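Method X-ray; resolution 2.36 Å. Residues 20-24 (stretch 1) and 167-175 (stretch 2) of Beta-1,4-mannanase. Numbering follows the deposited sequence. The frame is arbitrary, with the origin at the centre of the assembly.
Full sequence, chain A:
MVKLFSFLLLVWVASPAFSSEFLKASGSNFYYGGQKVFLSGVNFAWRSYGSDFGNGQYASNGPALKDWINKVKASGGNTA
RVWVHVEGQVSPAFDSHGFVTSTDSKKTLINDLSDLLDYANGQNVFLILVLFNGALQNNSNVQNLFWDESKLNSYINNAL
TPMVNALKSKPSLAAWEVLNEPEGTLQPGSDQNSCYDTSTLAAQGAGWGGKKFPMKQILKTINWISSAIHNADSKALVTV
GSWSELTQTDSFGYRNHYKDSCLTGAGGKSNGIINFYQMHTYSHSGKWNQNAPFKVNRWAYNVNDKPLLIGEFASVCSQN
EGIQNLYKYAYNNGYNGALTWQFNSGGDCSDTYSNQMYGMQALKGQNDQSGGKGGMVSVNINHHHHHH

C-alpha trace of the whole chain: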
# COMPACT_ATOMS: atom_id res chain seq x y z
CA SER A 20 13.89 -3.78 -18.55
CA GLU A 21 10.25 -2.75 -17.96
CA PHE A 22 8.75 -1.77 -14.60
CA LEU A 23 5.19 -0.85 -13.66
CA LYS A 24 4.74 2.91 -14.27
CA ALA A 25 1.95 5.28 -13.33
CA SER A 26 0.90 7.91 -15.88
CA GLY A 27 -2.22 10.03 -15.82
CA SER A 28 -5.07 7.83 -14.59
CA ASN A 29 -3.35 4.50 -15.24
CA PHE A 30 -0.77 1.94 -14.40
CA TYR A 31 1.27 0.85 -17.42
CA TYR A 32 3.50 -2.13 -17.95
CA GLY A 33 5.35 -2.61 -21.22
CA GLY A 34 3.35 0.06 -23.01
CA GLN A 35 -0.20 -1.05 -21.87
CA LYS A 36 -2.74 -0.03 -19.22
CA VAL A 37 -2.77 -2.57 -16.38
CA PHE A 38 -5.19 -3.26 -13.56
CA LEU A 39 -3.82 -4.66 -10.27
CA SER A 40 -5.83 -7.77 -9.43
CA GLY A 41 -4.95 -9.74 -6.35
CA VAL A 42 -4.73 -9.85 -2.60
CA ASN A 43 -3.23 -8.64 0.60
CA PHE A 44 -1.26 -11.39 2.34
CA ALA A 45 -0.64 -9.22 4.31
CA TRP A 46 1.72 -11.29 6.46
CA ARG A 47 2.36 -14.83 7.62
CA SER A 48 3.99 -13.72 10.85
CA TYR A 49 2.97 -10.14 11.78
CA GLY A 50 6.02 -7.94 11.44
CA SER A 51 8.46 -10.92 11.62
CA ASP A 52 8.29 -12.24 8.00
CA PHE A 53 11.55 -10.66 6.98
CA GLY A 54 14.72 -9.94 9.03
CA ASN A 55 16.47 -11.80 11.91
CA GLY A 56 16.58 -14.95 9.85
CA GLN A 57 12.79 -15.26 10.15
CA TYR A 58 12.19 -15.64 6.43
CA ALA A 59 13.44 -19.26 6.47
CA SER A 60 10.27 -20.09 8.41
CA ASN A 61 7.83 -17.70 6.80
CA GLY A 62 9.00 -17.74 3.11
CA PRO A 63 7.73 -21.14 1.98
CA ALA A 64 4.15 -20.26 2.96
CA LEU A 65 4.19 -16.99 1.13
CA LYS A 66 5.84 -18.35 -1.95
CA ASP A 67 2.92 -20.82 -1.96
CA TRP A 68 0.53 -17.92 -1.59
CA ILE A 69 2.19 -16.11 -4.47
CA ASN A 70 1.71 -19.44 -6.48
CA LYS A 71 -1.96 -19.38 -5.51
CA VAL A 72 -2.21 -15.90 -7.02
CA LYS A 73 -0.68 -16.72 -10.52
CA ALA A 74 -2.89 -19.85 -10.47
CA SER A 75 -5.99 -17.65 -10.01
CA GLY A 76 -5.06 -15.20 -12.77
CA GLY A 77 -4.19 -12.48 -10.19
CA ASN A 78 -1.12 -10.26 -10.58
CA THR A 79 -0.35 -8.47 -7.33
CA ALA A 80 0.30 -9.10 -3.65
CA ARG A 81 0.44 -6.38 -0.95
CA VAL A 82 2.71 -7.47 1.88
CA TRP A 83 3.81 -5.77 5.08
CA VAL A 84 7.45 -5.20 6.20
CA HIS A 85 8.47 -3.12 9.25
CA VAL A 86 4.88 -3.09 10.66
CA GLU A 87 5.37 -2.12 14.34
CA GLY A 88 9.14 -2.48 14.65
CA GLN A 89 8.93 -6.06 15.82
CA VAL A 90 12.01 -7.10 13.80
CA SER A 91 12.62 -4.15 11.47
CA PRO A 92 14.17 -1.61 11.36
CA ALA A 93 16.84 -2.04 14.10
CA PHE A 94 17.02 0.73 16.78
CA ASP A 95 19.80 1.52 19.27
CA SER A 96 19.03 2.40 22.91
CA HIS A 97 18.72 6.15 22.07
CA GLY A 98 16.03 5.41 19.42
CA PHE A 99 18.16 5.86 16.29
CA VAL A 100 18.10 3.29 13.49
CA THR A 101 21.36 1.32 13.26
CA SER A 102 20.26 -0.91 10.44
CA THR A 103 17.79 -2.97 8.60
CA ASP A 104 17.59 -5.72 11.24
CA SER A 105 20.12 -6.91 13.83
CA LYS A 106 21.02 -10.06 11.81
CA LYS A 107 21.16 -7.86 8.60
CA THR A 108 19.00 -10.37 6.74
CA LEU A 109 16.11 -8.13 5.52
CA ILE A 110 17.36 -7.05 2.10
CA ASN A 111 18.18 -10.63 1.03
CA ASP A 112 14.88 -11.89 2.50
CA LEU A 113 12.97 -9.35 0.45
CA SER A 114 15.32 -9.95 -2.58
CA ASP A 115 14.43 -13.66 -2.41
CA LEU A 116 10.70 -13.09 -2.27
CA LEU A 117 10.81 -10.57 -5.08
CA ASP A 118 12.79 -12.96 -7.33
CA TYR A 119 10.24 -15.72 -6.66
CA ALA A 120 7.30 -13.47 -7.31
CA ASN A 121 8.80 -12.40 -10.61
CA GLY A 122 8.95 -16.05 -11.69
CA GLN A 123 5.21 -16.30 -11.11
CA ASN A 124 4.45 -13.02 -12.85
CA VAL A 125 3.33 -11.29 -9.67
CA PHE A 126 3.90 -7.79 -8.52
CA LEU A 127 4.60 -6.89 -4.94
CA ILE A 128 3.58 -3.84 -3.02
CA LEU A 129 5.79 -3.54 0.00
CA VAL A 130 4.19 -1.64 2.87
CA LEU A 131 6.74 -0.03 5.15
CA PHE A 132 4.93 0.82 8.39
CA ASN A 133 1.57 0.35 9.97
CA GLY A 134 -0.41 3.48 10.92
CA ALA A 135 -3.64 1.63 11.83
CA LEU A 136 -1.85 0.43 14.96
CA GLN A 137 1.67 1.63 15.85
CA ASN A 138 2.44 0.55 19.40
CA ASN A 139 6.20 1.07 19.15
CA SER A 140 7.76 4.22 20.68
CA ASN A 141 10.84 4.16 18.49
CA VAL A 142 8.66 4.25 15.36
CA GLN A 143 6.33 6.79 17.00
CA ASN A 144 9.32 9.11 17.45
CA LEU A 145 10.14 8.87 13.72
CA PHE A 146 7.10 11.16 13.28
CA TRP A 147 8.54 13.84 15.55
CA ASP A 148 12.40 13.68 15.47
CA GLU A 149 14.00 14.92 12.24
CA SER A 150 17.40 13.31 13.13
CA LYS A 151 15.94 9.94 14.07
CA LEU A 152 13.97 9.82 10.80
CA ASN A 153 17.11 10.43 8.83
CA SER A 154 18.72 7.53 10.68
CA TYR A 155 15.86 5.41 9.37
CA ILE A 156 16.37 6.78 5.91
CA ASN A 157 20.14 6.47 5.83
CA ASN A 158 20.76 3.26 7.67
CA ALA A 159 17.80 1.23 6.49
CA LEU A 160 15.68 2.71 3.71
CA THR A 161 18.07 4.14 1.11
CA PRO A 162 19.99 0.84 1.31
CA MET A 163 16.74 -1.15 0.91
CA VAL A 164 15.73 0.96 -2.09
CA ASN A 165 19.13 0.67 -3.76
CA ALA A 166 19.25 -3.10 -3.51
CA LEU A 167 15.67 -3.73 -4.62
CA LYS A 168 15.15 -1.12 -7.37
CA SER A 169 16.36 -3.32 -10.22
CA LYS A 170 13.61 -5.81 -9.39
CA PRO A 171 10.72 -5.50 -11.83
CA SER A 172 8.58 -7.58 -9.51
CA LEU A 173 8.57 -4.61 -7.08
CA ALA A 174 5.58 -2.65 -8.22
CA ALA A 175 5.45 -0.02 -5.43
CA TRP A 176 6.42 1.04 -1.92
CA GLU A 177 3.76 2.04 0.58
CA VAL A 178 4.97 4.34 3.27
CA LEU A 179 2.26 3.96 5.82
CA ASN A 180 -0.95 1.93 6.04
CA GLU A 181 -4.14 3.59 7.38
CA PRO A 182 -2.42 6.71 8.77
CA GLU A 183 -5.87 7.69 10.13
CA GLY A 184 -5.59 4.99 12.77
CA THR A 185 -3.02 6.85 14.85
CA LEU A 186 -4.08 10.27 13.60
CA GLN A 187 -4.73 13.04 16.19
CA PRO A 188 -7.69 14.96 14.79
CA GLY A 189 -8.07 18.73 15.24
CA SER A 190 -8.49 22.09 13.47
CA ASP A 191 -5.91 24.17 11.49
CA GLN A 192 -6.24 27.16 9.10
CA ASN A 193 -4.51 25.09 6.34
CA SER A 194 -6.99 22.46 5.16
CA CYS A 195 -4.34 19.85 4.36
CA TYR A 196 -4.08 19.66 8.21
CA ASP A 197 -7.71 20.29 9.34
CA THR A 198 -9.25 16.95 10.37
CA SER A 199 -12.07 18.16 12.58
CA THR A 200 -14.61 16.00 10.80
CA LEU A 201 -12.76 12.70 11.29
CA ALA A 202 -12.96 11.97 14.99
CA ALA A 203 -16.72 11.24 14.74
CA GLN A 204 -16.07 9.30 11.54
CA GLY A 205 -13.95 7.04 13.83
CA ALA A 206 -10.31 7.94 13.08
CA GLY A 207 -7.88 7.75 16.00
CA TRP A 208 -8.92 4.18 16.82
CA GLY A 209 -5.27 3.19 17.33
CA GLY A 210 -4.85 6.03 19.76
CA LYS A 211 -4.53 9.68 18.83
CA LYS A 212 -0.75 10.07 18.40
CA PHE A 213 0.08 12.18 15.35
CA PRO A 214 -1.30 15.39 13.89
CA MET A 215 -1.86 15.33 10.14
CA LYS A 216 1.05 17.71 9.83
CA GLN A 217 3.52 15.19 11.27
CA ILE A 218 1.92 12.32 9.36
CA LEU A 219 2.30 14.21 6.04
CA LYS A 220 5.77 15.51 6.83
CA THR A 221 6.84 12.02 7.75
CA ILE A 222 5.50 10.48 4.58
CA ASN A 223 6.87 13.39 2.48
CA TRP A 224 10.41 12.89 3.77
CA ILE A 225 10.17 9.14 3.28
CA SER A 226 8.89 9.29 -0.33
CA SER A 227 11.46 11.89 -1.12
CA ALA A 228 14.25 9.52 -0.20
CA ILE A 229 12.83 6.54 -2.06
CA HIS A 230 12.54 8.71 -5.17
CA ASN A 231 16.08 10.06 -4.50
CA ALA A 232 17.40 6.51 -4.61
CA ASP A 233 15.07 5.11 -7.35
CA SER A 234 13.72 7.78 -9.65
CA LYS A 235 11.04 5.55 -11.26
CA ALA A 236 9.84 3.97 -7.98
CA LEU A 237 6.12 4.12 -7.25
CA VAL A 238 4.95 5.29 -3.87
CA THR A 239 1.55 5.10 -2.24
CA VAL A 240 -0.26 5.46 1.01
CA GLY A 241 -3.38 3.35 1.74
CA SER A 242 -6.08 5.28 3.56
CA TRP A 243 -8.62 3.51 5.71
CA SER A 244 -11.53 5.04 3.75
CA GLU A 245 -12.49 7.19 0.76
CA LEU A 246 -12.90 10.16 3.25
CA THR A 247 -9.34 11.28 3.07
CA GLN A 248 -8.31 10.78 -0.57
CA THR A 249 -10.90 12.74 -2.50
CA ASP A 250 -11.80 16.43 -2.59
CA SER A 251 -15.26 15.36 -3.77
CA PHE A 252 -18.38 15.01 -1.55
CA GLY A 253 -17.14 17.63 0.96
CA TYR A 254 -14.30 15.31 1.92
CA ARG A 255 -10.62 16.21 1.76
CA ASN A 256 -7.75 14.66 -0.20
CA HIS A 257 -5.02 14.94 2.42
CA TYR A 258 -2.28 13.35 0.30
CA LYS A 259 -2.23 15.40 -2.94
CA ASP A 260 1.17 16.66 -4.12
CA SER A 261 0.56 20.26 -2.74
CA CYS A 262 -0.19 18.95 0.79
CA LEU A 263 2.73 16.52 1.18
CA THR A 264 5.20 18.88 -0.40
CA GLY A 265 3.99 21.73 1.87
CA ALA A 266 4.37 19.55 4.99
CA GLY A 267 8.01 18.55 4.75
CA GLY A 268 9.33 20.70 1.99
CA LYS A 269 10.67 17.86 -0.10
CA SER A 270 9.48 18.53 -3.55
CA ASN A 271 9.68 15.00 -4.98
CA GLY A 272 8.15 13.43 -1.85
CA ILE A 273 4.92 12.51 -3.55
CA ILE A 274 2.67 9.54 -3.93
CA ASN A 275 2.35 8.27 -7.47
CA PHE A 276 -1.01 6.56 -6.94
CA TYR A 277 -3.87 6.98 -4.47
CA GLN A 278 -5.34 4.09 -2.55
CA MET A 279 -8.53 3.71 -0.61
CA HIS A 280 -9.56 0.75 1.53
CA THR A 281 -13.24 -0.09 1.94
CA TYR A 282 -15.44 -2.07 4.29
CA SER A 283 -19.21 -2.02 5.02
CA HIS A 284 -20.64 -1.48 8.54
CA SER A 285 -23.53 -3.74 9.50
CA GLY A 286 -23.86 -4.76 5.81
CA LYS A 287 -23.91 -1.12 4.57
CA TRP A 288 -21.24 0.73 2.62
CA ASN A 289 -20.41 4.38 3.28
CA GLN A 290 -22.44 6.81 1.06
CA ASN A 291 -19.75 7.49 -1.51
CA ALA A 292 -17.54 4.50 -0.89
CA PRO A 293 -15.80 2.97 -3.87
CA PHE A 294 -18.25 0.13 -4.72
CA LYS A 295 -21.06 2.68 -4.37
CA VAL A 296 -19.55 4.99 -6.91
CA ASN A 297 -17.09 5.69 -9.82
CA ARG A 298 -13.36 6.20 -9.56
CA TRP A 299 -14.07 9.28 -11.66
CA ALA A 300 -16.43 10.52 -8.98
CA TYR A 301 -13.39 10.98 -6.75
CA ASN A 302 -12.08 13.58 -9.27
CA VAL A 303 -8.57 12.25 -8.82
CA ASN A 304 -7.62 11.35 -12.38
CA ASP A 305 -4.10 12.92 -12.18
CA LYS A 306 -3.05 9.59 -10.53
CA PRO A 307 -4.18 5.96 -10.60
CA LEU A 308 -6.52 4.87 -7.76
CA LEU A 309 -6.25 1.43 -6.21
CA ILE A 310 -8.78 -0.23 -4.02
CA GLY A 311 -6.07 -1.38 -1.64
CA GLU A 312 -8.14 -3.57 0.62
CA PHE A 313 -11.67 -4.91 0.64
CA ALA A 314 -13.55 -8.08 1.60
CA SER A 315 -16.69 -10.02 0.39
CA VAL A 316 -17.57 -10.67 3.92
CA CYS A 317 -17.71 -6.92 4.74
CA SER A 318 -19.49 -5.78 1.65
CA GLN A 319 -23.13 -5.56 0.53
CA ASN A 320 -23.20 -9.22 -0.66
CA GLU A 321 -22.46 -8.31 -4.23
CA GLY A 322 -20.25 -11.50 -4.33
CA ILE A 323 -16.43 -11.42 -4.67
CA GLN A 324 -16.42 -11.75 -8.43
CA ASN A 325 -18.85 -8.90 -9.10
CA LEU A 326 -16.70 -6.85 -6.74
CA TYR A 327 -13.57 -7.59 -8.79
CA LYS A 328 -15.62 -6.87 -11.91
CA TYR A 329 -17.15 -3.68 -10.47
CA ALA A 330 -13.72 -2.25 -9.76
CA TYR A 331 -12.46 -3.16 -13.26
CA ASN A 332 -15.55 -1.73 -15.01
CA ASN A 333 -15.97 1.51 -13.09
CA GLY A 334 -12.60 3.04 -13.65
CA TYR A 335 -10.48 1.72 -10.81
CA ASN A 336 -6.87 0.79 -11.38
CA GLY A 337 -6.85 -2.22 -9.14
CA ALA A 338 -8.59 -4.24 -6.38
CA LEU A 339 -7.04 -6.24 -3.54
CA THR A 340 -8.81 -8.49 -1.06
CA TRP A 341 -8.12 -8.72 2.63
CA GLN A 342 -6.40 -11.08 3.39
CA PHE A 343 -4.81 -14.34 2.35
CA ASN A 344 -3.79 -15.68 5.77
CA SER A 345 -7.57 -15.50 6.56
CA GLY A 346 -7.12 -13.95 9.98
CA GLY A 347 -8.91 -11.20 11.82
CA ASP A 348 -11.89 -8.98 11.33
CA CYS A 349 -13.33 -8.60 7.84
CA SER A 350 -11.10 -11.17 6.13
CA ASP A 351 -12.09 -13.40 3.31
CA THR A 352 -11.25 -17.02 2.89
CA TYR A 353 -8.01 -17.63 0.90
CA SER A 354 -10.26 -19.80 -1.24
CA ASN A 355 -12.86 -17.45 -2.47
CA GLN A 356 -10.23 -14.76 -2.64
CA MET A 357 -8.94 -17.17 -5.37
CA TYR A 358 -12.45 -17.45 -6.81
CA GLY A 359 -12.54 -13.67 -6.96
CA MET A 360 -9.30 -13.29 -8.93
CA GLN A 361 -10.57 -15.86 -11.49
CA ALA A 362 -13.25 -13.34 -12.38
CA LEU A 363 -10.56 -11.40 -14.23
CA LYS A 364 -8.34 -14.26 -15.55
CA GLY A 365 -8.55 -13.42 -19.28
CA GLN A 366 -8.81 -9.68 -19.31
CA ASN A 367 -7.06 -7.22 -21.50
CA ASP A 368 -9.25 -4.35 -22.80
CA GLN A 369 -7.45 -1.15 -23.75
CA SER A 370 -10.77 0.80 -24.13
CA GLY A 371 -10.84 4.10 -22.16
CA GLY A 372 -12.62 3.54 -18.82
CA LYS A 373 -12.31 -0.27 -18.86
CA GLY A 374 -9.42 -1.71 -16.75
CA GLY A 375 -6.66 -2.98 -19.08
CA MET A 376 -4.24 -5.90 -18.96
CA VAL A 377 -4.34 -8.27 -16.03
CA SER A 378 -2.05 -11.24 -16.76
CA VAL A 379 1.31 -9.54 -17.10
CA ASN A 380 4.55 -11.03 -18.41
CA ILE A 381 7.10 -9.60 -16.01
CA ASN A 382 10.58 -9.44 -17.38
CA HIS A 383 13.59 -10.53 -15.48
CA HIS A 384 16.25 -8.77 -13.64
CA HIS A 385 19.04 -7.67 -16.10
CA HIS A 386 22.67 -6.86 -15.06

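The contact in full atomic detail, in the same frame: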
# COMPACT_ATOMS: atom_id res chain seq x y z
N SER A 20 15.12 -3.01 -18.88
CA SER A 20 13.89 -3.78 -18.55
C SER A 20 12.69 -2.88 -18.15
O SER A 20 12.84 -1.70 -17.77
CB SER A 20 14.21 -4.86 -17.48
OG SER A 20 14.77 -4.38 -16.25
N GLU A 21 11.49 -3.46 -18.24
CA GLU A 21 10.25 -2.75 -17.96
C GLU A 21 9.79 -2.91 -16.51
O GLU A 21 9.84 -4.01 -15.94
CB GLU A 21 9.16 -3.23 -18.91
CG GLU A 21 9.26 -2.63 -20.31
CD GLU A 21 9.07 -1.13 -20.24
OE1 GLU A 21 8.02 -0.71 -19.66
OE2 GLU A 21 9.97 -0.40 -20.73
N PHE A 22 9.35 -1.80 -15.92
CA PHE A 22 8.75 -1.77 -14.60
C PHE A 22 7.35 -1.25 -14.75
O PHE A 22 7.00 -0.73 -15.78
CB PHE A 22 9.53 -0.86 -13.65
CG PHE A 22 10.97 -1.26 -13.50
CD1 PHE A 22 11.94 -0.85 -14.44
CD2 PHE A 22 11.37 -2.08 -12.44
CE1 PHE A 22 13.27 -1.23 -14.32
CE2 PHE A 22 12.69 -2.47 -12.32
CZ PHE A 22 13.64 -2.04 -13.26
N LEU A 23 6.54 -1.45 -13.72
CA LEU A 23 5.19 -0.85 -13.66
C LEU A 23 5.35 0.65 -13.50
O LEU A 23 6.08 1.08 -12.62
CB LEU A 23 4.45 -1.41 -12.43
CG LEU A 23 2.94 -1.64 -12.39
CD1 LEU A 23 2.27 -0.82 -11.29
CD2 LEU A 23 2.27 -1.47 -13.73
N LYS A 24 4.71 1.43 -14.37
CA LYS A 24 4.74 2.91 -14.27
C LYS A 24 3.33 3.36 -13.91
O LYS A 24 2.40 2.55 -13.92
CB LYS A 24 5.16 3.57 -15.59
CG LYS A 24 6.21 2.78 -16.37
CD LYS A 24 6.64 3.46 -17.67
CE LYS A 24 8.02 4.11 -17.54
NZ LYS A 24 8.49 4.65 -18.85
N LEU A 167 16.86 -3.10 -4.07
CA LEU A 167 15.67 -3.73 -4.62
C LEU A 167 15.08 -3.06 -5.89
O LEU A 167 14.11 -3.57 -6.48
CB LEU A 167 14.59 -3.80 -3.54
CG LEU A 167 14.91 -4.52 -2.22
CD1 LEU A 167 13.66 -4.37 -1.34
CD2 LEU A 167 15.31 -5.97 -2.38
N LYS A 168 15.69 -1.95 -6.30
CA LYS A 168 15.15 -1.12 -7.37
C LYS A 168 15.40 -1.67 -8.78
O LYS A 168 14.96 -1.09 -9.75
CB LYS A 168 15.77 0.26 -7.29
CG LYS A 168 17.26 0.27 -7.52
CD LYS A 168 17.75 1.68 -7.73
CE LYS A 168 19.22 1.71 -8.11
NZ LYS A 168 19.79 3.03 -7.76
N SER A 169 16.14 -2.74 -8.91
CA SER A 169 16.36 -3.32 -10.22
C SER A 169 15.42 -4.50 -10.39
O SER A 169 15.55 -5.28 -11.33
CB SER A 169 17.81 -3.77 -10.36
OG SER A 169 18.17 -4.59 -9.25
N LYS A 170 14.46 -4.63 -9.47
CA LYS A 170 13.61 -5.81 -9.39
C LYS A 170 12.21 -5.50 -9.93
O LYS A 170 11.39 -4.83 -9.29
CB LYS A 170 13.61 -6.35 -7.95
CG LYS A 170 14.39 -7.64 -7.82
CD LYS A 170 15.45 -7.61 -6.75
CE LYS A 170 16.21 -8.93 -6.76
NZ LYS A 170 17.64 -8.82 -6.40
N PRO A 171 11.94 -5.96 -11.16
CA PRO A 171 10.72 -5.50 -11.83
C PRO A 171 9.44 -5.95 -11.12
O PRO A 171 8.40 -5.30 -11.25
CB PRO A 171 10.82 -6.16 -13.21
CG PRO A 171 12.28 -6.39 -13.41
CD PRO A 171 12.75 -6.81 -12.05
N SER A 172 9.58 -7.04 -10.38
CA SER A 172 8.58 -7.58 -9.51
C SER A 172 8.09 -6.59 -8.42
O SER A 172 7.00 -6.77 -7.87
CB SER A 172 9.12 -8.83 -8.85
OG SER A 172 8.09 -9.79 -8.88
N LEU A 173 8.92 -5.59 -8.10
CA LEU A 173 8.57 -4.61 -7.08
C LEU A 173 7.78 -3.50 -7.71
O LEU A 173 8.34 -2.57 -8.29
CB LEU A 173 9.81 -4.04 -6.40
CG LEU A 173 9.67 -3.06 -5.22
CD1 LEU A 173 8.63 -3.51 -4.22
CD2 LEU A 173 10.99 -2.92 -4.51
N ALA A 174 6.46 -3.61 -7.61
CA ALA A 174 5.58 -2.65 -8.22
C ALA A 174 5.64 -1.29 -7.52
O ALA A 174 5.75 -0.28 -8.16
CB ALA A 174 4.16 -3.19 -8.23
N ALA A 175 5.56 -1.28 -6.20
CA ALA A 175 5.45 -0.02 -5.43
C ALA A 175 5.81 -0.15 -3.95
O ALA A 175 5.72 -1.24 -3.35
CB ALA A 175 4.05 0.52 -5.55
O HOH W 1 7.27 -0.26 -10.70

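F22 and P171 supply nearly half of the buried surface, and L23 and A174 extend the contact. The two stretches lie far apart in the chain: residues that touch are at least 146 positions apart in sequence. Together they bury 289 Å². No direct hydrogen bond joins them, so the packing is mainly by van der Waals contact, with one water as a bridge.

F22 gives up the most surface, 75 Å². Its CA-to-CB bond points sideways to stretch 2, but chi1 of -58° (m) and chi2 of 84° bring the end of the ring nearer. The ring reaches the loop formed by K168 to P171. Its closest approach is CD2 of F22 to CA of P171, 3.5 Å. CE2 of F22 lies 3.7 Å from O of K168. The same CE2 is 3.9 Å from C of S169 and 3.9 Å from C of K170, and both of these carbons sit at the ring edge, near its plane. The closest approaches of F22 to K168, S169, K170 and P171 are all to main-chain atoms. The CA-to-CB bonds of S169 and K170 point away from stretch 1.

Two type I beta turns shape this loop. The first runs from L167 to K170, with N of K170 donating to O of L167 at 3.2 Å. The second runs from K170 to L173, with N of L173 donating to O of K170 at 2.8 Å. K170 is shared by both turns. The chain then enters the strand at L173.

P171 is covered over 63 Å². Of the CA atoms in stretch 2, that of P171 lies nearest CA of F22, at 5.0 Å. Its ring meets more than one residue of stretch 1. CG of P171 is 4.1 Å from CE2 of F22, an apolar side-chain contact. CB of P171 is 3.6 Å from O of E21. The CA-to-CB bond of E21 points away from stretch 2, and its OE1 is hydrogen-bonded elsewhere in the structure. S20 adds a looser contact, OG of S20 to CG of P171 at 4.3 Å.

L23 loses 46 Å² to the contact. Its CA-to-CB bond points toward stretch 2, and CD1 of L23 packs against CB of A174 at 4.3 Å. Both residues are buried. Water 1 links their backbones: it donates to O of L23 at 2.6 Å and to O of A174 at 3.0 Å. Two carbonyl oxygens cannot hydrogen-bond to each other, and the water satisfies both.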